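Ribosomal-protein-alanine acetyltransferase (Escherichia coli O157:H7, PDB 5ISV) probably transfers the acetyl group of acetyl-CoA to the N-terminal alanine of ribosomal protein bS18, as a member of the GNAT family. Local coordinates at residues Phe43-Ala55 against Ala70-Leu84. Sequence-based numbering, arbitrary orientation.
Sequences FQLTQNGKMAAFA and AVDPDYQRQGLGRAL
F54 and A70 form an antiparallel hydrogen-bonded pair, with F54 N to A70 O and A70 N to F54 O both 3.1 Å. A53 and V71 form the next, non-hydrogen-bonded pair. Beyond them D72 N donates to A52 O at 2.8 Å. Strands 43-47 and 50-55 form a hairpin through a type I' turn at Q47-K50. A52 and A53 both face L45, a classic beta bulge in which L45 O accepts from both backbone N atoms. After 72-79 the start of helix 80-94 packs across one face of the sheet. The axis of 80-84 passes 8.7 Å from that of strand 50-55.

With CG anti to the backbone N (chi1 -170°), L84 extends toward both strands of the hairpin. Its CD1 reaches F43 CB, while CD2 lies 3.5 Å from F54 C and touches the CB atoms of A53 and A55. L45 crosses L80 at about a right angle, CD2 meeting CD2 at 3.9 Å, and its CD1 meets A83 CB. A52 CB touches L80 CD1 and lies over one face of the Y75 ring, 3.9 Å from its centroid, a CH-pi contact. Q47 OE1 lies in the ring plane, 3.4 Å from Y75 CE2; Q47 NE2 hydrogen-bonds OD1 of residue N2. On the other face of the sheet, F54 CE2 packs on A70 CB.

D72 OD1 accepts from D74 N in an Asx turn, and OD2 salt-bridges R21. Residues 76-81 fit the Q/R-x-x-G-x-G/A signature, which in GNAT relatives binds the acetyl-CoA pyrophosphate and probably does so here. The apolar packing seats the helix beside A70 and V71, predicted to bind acetyl-CoA.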
ATOM      1  N   PHE A  43      -6.401  -5.699   0.903  1.00 16.31           N
ATOM      2  CA  PHE A  43      -6.986  -5.655   2.290  1.00 17.09           C
ATOM      3  C   PHE A  43      -7.816  -4.401   2.461  1.00 17.37           C
ATOM      4  O   PHE A  43      -7.576  -3.359   1.855  1.00 18.11           O
ATOM      5  CB  PHE A  43      -5.861  -5.674   3.348  1.00 16.74           C
ATOM      6  CG  PHE A  43      -5.132  -6.983   3.435  1.00 19.72           C
ATOM      7  CD1 PHE A  43      -5.779  -8.138   3.906  1.00 21.69           C
ATOM      8  CD2 PHE A  43      -3.793  -7.080   3.014  1.00 20.18           C
ATOM      9  CE1 PHE A  43      -5.135  -9.342   3.988  1.00 23.89           C
ATOM     10  CE2 PHE A  43      -3.147  -8.292   3.074  1.00 22.53           C
ATOM     11  CZ  PHE A  43      -3.801  -9.419   3.544  1.00 23.29           C
ATOM     12  N   GLN A  44      -8.781  -4.509   3.409  1.00 18.90           N
ATOM     13  CA  GLN A  44      -9.609  -3.373   3.818  1.00 20.05           C
ATOM     14  C   GLN A  44      -9.638  -3.343   5.344  1.00 20.28           C
ATOM     15  O   GLN A  44      -9.415  -4.378   5.982  1.00 20.86           O
ATOM     16  CB  GLN A  44     -11.028  -3.543   3.289  1.00 22.96           C
ATOM     17  CG  GLN A  44     -11.725  -4.824   3.785  1.00 26.69           C
ATOM     18  CD  GLN A  44     -13.198  -4.885   3.460  1.00 30.49           C
ATOM     19  OE1 GLN A  44     -13.913  -3.915   3.651  1.00 33.19           O
ATOM     20  NE2 GLN A  44     -13.653  -6.016   2.946  1.00 32.68           N
ATOM     21  N   LEU A  45      -9.769  -2.133   5.862  1.00 18.44           N
ATOM     22  CA  LEU A  45      -9.974  -1.957   7.324  1.00 18.75           C
ATOM     23  C   LEU A  45     -11.329  -1.302   7.481  1.00 19.44           C
ATOM     24  O   LEU A  45     -11.644  -0.291   6.863  1.00 20.37           O
ATOM     25  CB  LEU A  45      -8.868  -1.076   7.895  1.00 18.34           C
ATOM     26  CG  LEU A  45      -8.883  -0.913   9.418  1.00 19.85           C
ATOM     27  CD1 LEU A  45      -7.505  -0.668   9.978  1.00 20.71           C
ATOM     28  CD2 LEU A  45      -9.835   0.195   9.882  1.00 21.77           C
ATOM     29  N   THR A  46     -12.170  -1.903   8.326  1.00 20.21           N
ATOM     30  CA  THR A  46     -13.514  -1.394   8.568  1.00 21.62           C
ATOM     31  C   THR A  46     -13.539  -0.921  10.037  1.00 22.53           C
ATOM     32  O   THR A  46     -12.967  -1.564  10.915  1.00 25.38           O
ATOM     33  CB  THR A  46     -14.552  -2.481   8.331  1.00 25.88           C
ATOM     34  OG1 THR A  46     -14.295  -3.572   9.205  1.00 36.45           O
ATOM     35  CG2 THR A  46     -14.634  -2.970   6.944  1.00 26.51           C
ATOM     36  N   GLN A  47     -14.127   0.246  10.248  1.00 19.76           N
ATOM     37  CA  GLN A  47     -14.338   0.778  11.605  1.00 19.93           C
ATOM     38  C   GLN A  47     -15.839   0.903  11.780  1.00 21.14           C
ATOM     39  O   GLN A  47     -16.542   1.593  11.030  1.00 21.89           O
ATOM     40  CB  GLN A  47     -13.702   2.145  11.782  1.00 22.17           C
ATOM     41  CG  GLN A  47     -13.930   2.655  13.199  1.00 24.86           C
ATOM     42  CD  GLN A  47     -13.200   3.938  13.469  1.00 27.62           C
ATOM     43  OE1 GLN A  47     -13.822   5.005  13.576  1.00 31.98           O
ATOM     44  NE2 GLN A  47     -11.904   3.855  13.626  1.00 30.04           N
ATOM     45  N   ASN A  48     -16.344   0.275  12.849  1.00 23.15           N
ATOM     46  CA  ASN A  48     -17.766   0.313  13.220  1.00 25.10           C
ATOM     47  C   ASN A  48     -18.688   0.147  12.023  1.00 24.77           C
ATOM     48  O   ASN A  48     -19.635   0.923  11.791  1.00 26.96           O
ATOM     49  CB  ASN A  48     -17.998   1.575  14.009  1.00 27.04           C
ATOM     50  CG  ASN A  48     -17.175   1.592  15.309  1.00 28.09           C
ATOM     51  OD1 ASN A  48     -16.856   0.535  15.899  1.00 33.06           O
ATOM     52  ND2 ASN A  48     -16.823   2.780  15.749  1.00 33.04           N
ATOM     53  N   GLY A  49     -18.358  -0.894  11.240  1.00 24.80           N
ATOM     54  CA  GLY A  49     -19.189  -1.349  10.152  1.00 27.01           C
ATOM     55  C   GLY A  49     -18.985  -0.678   8.822  1.00 29.08           C
ATOM     56  O   GLY A  49     -19.581  -1.128   7.806  1.00 36.24           O
ATOM     57  N   LYS A  50     -18.166   0.375   8.779  1.00 23.18           N
ATOM     58  CA  LYS A  50     -17.959   1.117   7.541  1.00 23.38           C
ATOM     59  C   LYS A  50     -16.507   0.932   7.086  1.00 22.07           C
ATOM     60  O   LYS A  50     -15.554   0.991   7.896  1.00 22.78           O
ATOM     61  CB  LYS A  50     -18.202   2.611   7.789  1.00 26.12           C
ATOM     62  CG  LYS A  50     -19.576   2.913   8.370  1.00 28.80           C
ATOM     63  CD  LYS A  50     -20.659   2.554   7.381  1.00 30.78           C
ATOM     64  CE  LYS A  50     -22.016   2.932   7.945  1.00 32.96           C
ATOM     65  NZ  LYS A  50     -23.008   2.933   6.855  1.00 37.51           N
ATOM     66  N   MET A  51     -16.291   0.708   5.775  1.00 22.55           N
ATOM     67  CA  MET A  51     -14.913   0.672   5.306  1.00 21.02           C
ATOM     68  C   MET A  51     -14.250   2.016   5.560  1.00 20.91           C
ATOM     69  O   MET A  51     -14.822   3.051   5.232  1.00 23.79           O
ATOM     70  CB  MET A  51     -14.887   0.346   3.837  1.00 21.41           C
ATOM     71  CG  MET A  51     -13.449   0.048   3.359  1.00 20.49           C
ATOM     72  SD  MET A  51     -13.220  -0.151   1.572  1.00 24.38           S
ATOM     73  CE  MET A  51     -14.183  -1.630   1.286  1.00 25.04           C
ATOM     74  N   ALA A  52     -13.062   1.976   6.172  1.00 20.24           N
ATOM     75  CA  ALA A  52     -12.327   3.175   6.508  1.00 20.27           C
ATOM     76  C   ALA A  52     -11.002   3.355   5.735  1.00 19.74           C
ATOM     77  O   ALA A  52     -10.519   4.474   5.577  1.00 20.64           O
ATOM     78  CB  ALA A  52     -12.082   3.199   8.005  1.00 20.22           C
ATOM     79  N   ALA A  53     -10.427   2.250   5.276  1.00 18.51           N
ATOM     80  CA  ALA A  53      -9.156   2.299   4.520  1.00 17.74           C
ATOM     81  C   ALA A  53      -9.034   1.033   3.678  1.00 17.74           C
ATOM     82  O   ALA A  53      -9.652   0.017   3.947  1.00 19.32           O
ATOM     83  CB  ALA A  53      -7.994   2.438   5.491  1.00 18.32           C
ATOM     84  N   PHE A  54      -8.190   1.117   2.634  1.00 16.44           N
ATOM     85  CA  PHE A  54      -7.880  -0.078   1.843  1.00 16.36           C
ATOM     86  C   PHE A  54      -6.422   0.015   1.347  1.00 16.00           C
ATOM     87  O   PHE A  54      -5.863   1.093   1.328  1.00 16.29           O
ATOM     88  CB  PHE A  54      -8.803  -0.193   0.602  1.00 18.49           C
ATOM     89  CG  PHE A  54      -8.631   0.915  -0.387  1.00 18.42           C
ATOM     90  CD1 PHE A  54      -7.602   0.854  -1.353  1.00 19.47           C
ATOM     91  CD2 PHE A  54      -9.420   2.038  -0.378  1.00 19.40           C
ATOM     92  CE1 PHE A  54      -7.420   1.894  -2.197  1.00 20.46           C
ATOM     93  CE2 PHE A  54      -9.243   3.071  -1.251  1.00 20.65           C
ATOM     94  CZ  PHE A  54      -8.225   3.000  -2.181  1.00 19.69           C
ATOM     95  N   ALA A  55      -5.906  -1.169   1.020  1.00 15.65           N
ATOM     96  CA  ALA A  55      -4.529  -1.271   0.449  1.00 15.04           C
ATOM     97  C   ALA A  55      -4.576  -2.307  -0.658  1.00 15.76           C
ATOM     98  O   ALA A  55      -4.999  -3.422  -0.483  1.00 16.99           O
ATOM     99  CB  ALA A  55      -3.555  -1.674   1.513  1.00 16.46           C
ATOM    100  N   ALA A  70      -5.278   4.103   0.781  1.00 16.16           N
ATOM    101  CA  ALA A  70      -6.024   5.320   1.147  1.00 16.45           C
ATOM    102  C   ALA A  70      -6.734   5.100   2.452  1.00 17.56           C
ATOM    103  O   ALA A  70      -7.150   3.983   2.775  1.00 18.49           O
ATOM    104  CB  ALA A  70      -7.051   5.741   0.088  1.00 17.72           C
ATOM    105  N   VAL A  71      -6.841   6.204   3.175  0.50 16.96           N
ATOM    106  CA  VAL A  71      -7.698   6.272   4.387  0.50 17.56           C
ATOM    107  C   VAL A  71      -8.748   7.347   4.159  0.50 18.40           C
ATOM    108  O   VAL A  71      -8.432   8.460   3.752  0.50 19.80           O
ATOM    109  CB  VAL A  71      -6.876   6.545   5.673  0.50 18.15           C
ATOM    110  CG1 VAL A  71      -7.800   6.791   6.866  0.50 17.76           C
ATOM    111  CG2 VAL A  71      -5.981   5.362   6.018  0.50 19.66           C
ATOM    112  N   ASP A  72     -10.006   7.017   4.465  1.00 19.29           N
ATOM    113  CA  ASP A  72     -11.080   7.970   4.302  1.00 21.41           C
ATOM    114  C   ASP A  72     -10.818   9.204   5.187  1.00 21.49           C
ATOM    115  O   ASP A  72     -10.369   9.039   6.320  1.00 23.49           O
ATOM    116  CB  ASP A  72     -12.401   7.307   4.688  1.00 23.61           C
ATOM    117  CG  ASP A  72     -13.564   8.185   4.429  1.00 27.08           C
ATOM    118  OD1 ASP A  72     -13.811   9.140   5.207  1.00 27.49           O
ATOM    119  OD2 ASP A  72     -14.187   7.967   3.373  1.00 33.95           O
ATOM    120  N   PRO A  73     -11.028  10.427   4.667  1.00 22.25           N
ATOM    121  CA  PRO A  73     -10.651  11.610   5.476  1.00 25.81           C
ATOM    122  C   PRO A  73     -11.342  11.760   6.842  1.00 28.47           C
ATOM    123  O   PRO A  73     -10.798  12.447   7.707  1.00 30.44           O
ATOM    124  CB  PRO A  73     -10.980  12.814   4.576  1.00 31.08           C
ATOM    125  CG  PRO A  73     -11.776  12.277   3.439  1.00 29.91           C
ATOM    126  CD  PRO A  73     -11.482  10.809   3.315  1.00 25.86           C
ATOM    127  N   ASP A  74     -12.482  11.091   7.043  1.00 27.19           N
ATOM    128  CA  ASP A  74     -13.158  11.040   8.356  1.00 29.32           C
ATOM    129  C   ASP A  74     -12.404  10.220   9.389  1.00 29.42           C
ATOM    130  O   ASP A  74     -12.776  10.232  10.571  1.00 31.85           O
ATOM    131  CB  ASP A  74     -14.544  10.409   8.220  1.00 35.18           C
ATOM    132  CG  ASP A  74     -15.554  11.332   7.594  1.00 41.89           C
ATOM    133  OD1 ASP A  74     -15.272  12.537   7.395  1.00 41.66           O
ATOM    134  OD2 ASP A  74     -16.667  10.838   7.321  1.00 47.73           O
ATOM    135  N   TYR A  75     -11.379   9.488   8.960  1.00 26.85           N
ATOM    136  CA  TYR A  75     -10.651   8.550   9.771  1.00 24.97           C
ATOM    137  C   TYR A  75      -9.130   8.833   9.831  1.00 24.55           C
ATOM    138  O   TYR A  75      -8.377   7.960  10.240  1.00 26.76           O
ATOM    139  CB  TYR A  75     -11.008   7.115   9.346  1.00 27.84           C
ATOM    140  CG  TYR A  75     -12.536   6.773   9.321  1.00 31.40           C
ATOM    141  CD1 TYR A  75     -13.328   6.990   8.184  1.00 38.38           C
ATOM    142  CD2 TYR A  75     -13.147   6.170  10.402  1.00 33.89           C
ATOM    143  CE1 TYR A  75     -14.692   6.657   8.141  1.00 37.88           C
ATOM    144  CE2 TYR A  75     -14.503   5.827  10.375  1.00 38.09           C
ATOM    145  CZ  TYR A  75     -15.286   6.051   9.242  1.00 36.25           C
ATOM    146  OH  TYR A  75     -16.676   5.700   9.329  1.00 39.04           O
ATOM    147  N   GLN A  76      -8.721  10.075   9.551  1.00 22.11           N
ATOM    148  CA  GLN A  76      -7.295  10.458   9.575  1.00 23.85           C
ATOM    149  C   GLN A  76      -6.713  10.571  11.006  1.00 21.33           C
ATOM    150  O   GLN A  76      -7.403  10.911  11.946  1.00 28.43           O
ATOM    151  CB  GLN A  76      -7.089  11.782   8.885  1.00 25.11           C
ATOM    152  CG  GLN A  76      -7.179  11.675   7.366  1.00 26.89           C
ATOM    153  CD  GLN A  76      -7.129  12.992   6.604  1.00 31.13           C
ATOM    154  OE1 GLN A  76      -6.896  12.976   5.382  1.00 34.59           O
ATOM    155  NE2 GLN A  76      -7.380  14.134   7.272  1.00 36.01           N
ATOM    156  N   ARG A  77      -5.419  10.301  11.126  1.00 22.47           N
ATOM    157  CA  ARG A  77      -4.642  10.386  12.368  1.00 22.18           C
ATOM    158  C   ARG A  77      -5.117   9.392  13.423  1.00 22.86           C
ATOM    159  O   ARG A  77      -4.873   9.595  14.622  1.00 25.48           O
ATOM    160  CB  ARG A  77      -4.545  11.835  12.896  1.00 24.24           C
ATOM    161  CG  ARG A  77      -3.951  12.867  11.918  1.00 25.26           C
ATOM    162  CD  ARG A  77      -3.726  14.229  12.585  1.00 25.29           C
ATOM    163  NE  ARG A  77      -4.913  14.833  13.273  1.00 27.37           N
ATOM    164  CZ  ARG A  77      -5.759  15.688  12.685  1.00 32.70           C
ATOM    165  NH1 ARG A  77      -5.631  16.025  11.394  1.00 37.93           N
ATOM    166  NH2 ARG A  77      -6.761  16.223  13.362  1.00 37.19           N
ATOM    167  N   GLN A  78      -5.775   8.318  12.985  0.50 22.25           N
ATOM    168  CA  GLN A  78      -6.313   7.306  13.898  0.50 22.60           C
ATOM    169  C   GLN A  78      -5.506   6.035  13.831  0.50 21.56           C
ATOM    170  O   GLN A  78      -5.947   4.993  14.301  0.50 23.65           O
ATOM    171  CB  GLN A  78      -7.754   6.989  13.553  0.50 22.41           C
ATOM    172  CG  GLN A  78      -8.624   8.208  13.724  0.50 23.22           C
ATOM    173  CD  GLN A  78      -8.564   8.749  15.129  0.50 28.32           C
ATOM    174  OE1 GLN A  78      -8.275   9.923  15.343  0.50 34.46           O
ATOM    175  NE2 GLN A  78      -8.836   7.887  16.097  0.50 28.24           N
ATOM    176  N   GLY A  79      -4.342   6.087  13.179  1.00 21.11           N
ATOM    177  CA  GLY A  79      -3.504   4.921  13.102  1.00 23.85           C
ATOM    178  C   GLY A  79      -3.923   3.864  12.109  1.00 20.32           C
ATOM    179  O   GLY A  79      -3.346   2.784  12.119  1.00 24.54           O
ATOM    180  N   LEU A  80      -4.912   4.160  11.259  1.00 19.70           N
ATOM    181  CA  LEU A  80      -5.516   3.103  10.439  1.00 20.96           C
ATOM    182  C   LEU A  80      -4.631   2.712   9.282  1.00 20.22           C
ATOM    183  O   LEU A  80      -4.520   1.536   8.973  1.00 21.10           O
ATOM    184  CB  LEU A  80      -6.918   3.485   9.964  1.00 22.25           C
ATOM    185  CG  LEU A  80      -7.913   3.915  11.052  1.00 24.99           C
ATOM    186  CD1 LEU A  80      -9.216   4.148  10.326  1.00 27.94           C
ATOM    187  CD2 LEU A  80      -7.987   2.846  12.116  1.00 23.69           C
ATOM    188  N   GLY A  81      -3.948   3.690   8.726  1.00 21.73           N
ATOM    189  CA  GLY A  81      -2.980   3.389   7.674  1.00 22.31           C
ATOM    190  C   GLY A  81      -1.853   2.482   8.164  1.00 22.78           C
ATOM    191  O   GLY A  81      -1.550   1.478   7.533  1.00 22.93           O
ATOM    192  N   ARG A  82      -1.229   2.827   9.303  1.00 23.06           N
ATOM    193  CA  ARG A  82      -0.243   1.923   9.968  1.00 24.14           C
ATOM    194  C   ARG A  82      -0.792   0.570  10.242  1.00 22.84           C
ATOM    195  O   ARG A  82      -0.087  -0.412  10.069  1.00 25.89           O
ATOM    196  CB  ARG A  82       0.247   2.417  11.336  1.00 24.97           C
ATOM    197  CG  ARG A  82       1.334   3.392  11.299  1.00 25.97           C
ATOM    198  CD  ARG A  82       1.639   3.923  12.686  1.00 24.84           C
ATOM    199  NE  ARG A  82       2.658   4.935  12.626  1.00 30.10           N
ATOM    200  CZ  ARG A  82       3.979   4.698  12.653  1.00 31.24           C
ATOM    201  NH1 ARG A  82       4.460   3.462  12.765  1.00 32.08           N
ATOM    202  NH2 ARG A  82       4.810   5.716  12.573  1.00 32.33           N
ATOM    203  N   ALA A  83      -2.013   0.521  10.800  1.00 21.84           N
ATOM    204  CA  ALA A  83      -2.557  -0.781  11.169  1.00 22.21           C
ATOM    205  C   ALA A  83      -2.641  -1.662   9.923  1.00 20.79           C
ATOM    206  O   ALA A  83      -2.317  -2.837   9.983  1.00 24.31           O
ATOM    207  CB  ALA A  83      -3.919  -0.646  11.870  1.00 23.44           C
ATOM    208  N   LEU A  84      -3.119  -1.071   8.838  1.00 20.28           N
ATOM    209  CA  LEU A  84      -3.340  -1.801   7.624  1.00 20.67           C
ATOM    210  C   LEU A  84      -1.973  -2.229   6.983  1.00 19.78           C
ATOM    211  O   LEU A  84      -1.798  -3.390   6.593  1.00 21.36           O
ATOM    212  CB  LEU A  84      -4.164  -0.923   6.711  1.00 24.46           C
ATOM    213  CG  LEU A  84      -4.706  -1.569   5.461  1.00 25.27           C
ATOM    214  CD1 LEU A  84      -5.491  -2.837   5.718  1.00 23.84           C
ATOM    215  CD2 LEU A  84      -5.577  -0.565   4.694  1.00 24.02           C
TER
HETATM  216  O   HOH W   1     -17.655   4.136  11.089  1.00 33.46           O